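Local structure of general secretion pathway protein L (2W7V) at the interface of chains A and B. The protein is an inner-membrane component of the type II secretion system whose periplasmic domain forms a dimer. Coordinates in Å, arbitrary orientation; residue numbers count along the deposited sequence, not the author numbering. Chains: chain A/B, General secretion pathway protein L.

The interface of chains A and B. Residues chain A 28-29, 46; chain B 5-6.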
ATOM      1  N   GLU A  28      10.242  -8.362   7.828  1.00 10.10           N
ATOM      2  CA  GLU A  28      10.042  -6.927   7.892  1.00 11.03           C
ATOM      3  C   GLU A  28       9.661  -6.404   6.534  1.00 10.21           C
ATOM      4  O   GLU A  28      10.423  -6.549   5.632  1.00 10.05           O
ATOM      5  CB  GLU A  28      11.377  -6.323   8.276  1.00 10.81           C
ATOM      6  CG  GLU A  28      11.325  -5.100   9.067  1.00 13.73           C
ATOM      7  CD  GLU A  28      12.629  -4.893   9.824  1.00 13.85           C
ATOM      8  OE1 GLU A  28      13.099  -5.858  10.476  1.00 16.06           O
ATOM      9  OE2 GLU A  28      13.174  -3.785   9.736  1.00 17.26           O
ATOM     10  N   ILE A  29       8.511  -5.742   6.408  1.00 10.65           N
ATOM     11  CA  ILE A  29       8.110  -5.051   5.171  1.00 10.52           C
ATOM     12  C   ILE A  29       8.747  -3.678   5.087  1.00  9.83           C
ATOM     13  O   ILE A  29       8.421  -2.802   5.850  1.00 10.27           O
ATOM     14  CB  ILE A  29       6.570  -4.922   5.047  1.00 10.32           C
ATOM     15  CG1 ILE A  29       5.925  -6.282   5.303  1.00 12.01           C
ATOM     16  CG2 ILE A  29       6.139  -4.374   3.639  1.00  8.33           C
ATOM     17  CD1 ILE A  29       6.509  -7.445   4.515  1.00 12.27           C
ATOM     18  N   ARG A  46      12.494  -7.974   4.221  1.00 10.21           N
ATOM     19  CA  ARG A  46      13.781  -8.540   4.628  1.00 10.08           C
ATOM     20  C   ARG A  46      13.654  -9.381   5.885  1.00  9.05           C
ATOM     21  O   ARG A  46      12.757  -9.210   6.696  1.00  8.29           O
ATOM     22  CB  ARG A  46      14.795  -7.435   4.872  1.00 10.17           C
ATOM     23  CG  ARG A  46      14.338  -6.456   5.905  1.00 10.87           C
ATOM     24  CD  ARG A  46      15.344  -5.404   6.101  1.00 13.54           C
ATOM     25  NE  ARG A  46      14.871  -4.376   7.011  1.00 16.09           N
ATOM     26  CZ  ARG A  46      15.662  -3.492   7.614  1.00 18.88           C
ATOM     27  NH1 ARG A  46      16.985  -3.543   7.460  1.00 21.82           N
ATOM     28  NH2 ARG A  46      15.136  -2.573   8.417  1.00 19.01           N
TER
ATOM     29  N   SER B   5      14.246   2.030  11.758  1.00 34.25           N
ATOM     30  CA  SER B   5      14.480   0.927  10.789  1.00 34.17           C
ATOM     31  C   SER B   5      13.255   0.722   9.903  1.00 34.19           C
ATOM     32  O   SER B   5      13.343   0.866   8.684  1.00 34.33           O
ATOM     33  CB  SER B   5      14.830  -0.371  11.525  1.00 34.22           C
ATOM     34  OG  SER B   5      13.754  -0.814  12.335  1.00 33.95           O
ATOM     35  N   THR B   6      12.117   0.397  10.521  1.00 34.16           N
ATOM     36  CA  THR B   6      10.879   0.067   9.788  1.00 33.93           C
ATOM     37  C   THR B   6       9.641   0.455  10.617  1.00 34.01           C
ATOM     38  O   THR B   6       9.582   0.127  11.801  1.00 34.51           O
ATOM     39  CB  THR B   6      10.854  -1.443   9.454  1.00 33.82           C
ATOM     40  OG1 THR B   6       9.771  -1.734   8.580  1.00 32.95           O
ATOM     41  CG2 THR B   6      10.730  -2.291  10.726  1.00 34.27           C
TER
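A:Glu28 and B:Thr6 meet across the interface with both backbones extended, A:Glu28 in strand 28-35 and B:Thr6 in a loop. Measured by hidden surface, these two residues carry most of the patch, 37 and 39 Å² of a summed 128 Å².

The side chains cross obliquely. The methylene CG of A:Glu28 lies 3.3 Å from the methyl CG2 of B:Thr6, an apolar contact. The same methyl sits above the carboxylate plane, offset to the OE2 side and not centred on the face, with CG2 of B:Thr6 3.3 Å from CD of A:Glu28. OE2 turns toward the threonine, while OE1 points away. B:Thr6 is poorly ordered; as modelled, its OG1 stands opposite the backbone N about CA-CB (chi1 -171°), which turns the hydroxyl toward A:Ile29. OG1 of B:Thr6 approaches the carbonyl O of A:Ile29 to 3.2 Å, a polar approach too loosely defined, given that disorder, to be read as a bond.

Within chain A, the guanidinium NH2 of A:Arg46 reaches OE2 of A:Glu28 at 2.7 Å as a hydrogen bond and salt bridge. It is bent, with 124° at the hydrogen, and the nitrogen sits 39° out of the carboxylate plane. The arginine and the B:Thr6 methyl thus approach OE2 from opposite sides of that plane. The arginine would be expected to stabilise the negative charge and limit rotation of the group. Its chain is straight from CG to NE, carrying the guanidinium to the interface, where NH2 of A:Arg46 lies 3.8 Å from CB of B:Ser5. B:Ser5 is poorly ordered too, so its detailed placement is tentative.

In the fold, A:Glu28 and A:Ile29 begin strand 28-35, and A:Arg46 lies near the end of strand 40-47. B:Ser5 and B:Thr6 belong to the N-terminal loop before helix 8-13. The two-fold dimer repeats this patch with the chains exchanged, each N-terminal segment meeting the partner's strand ends.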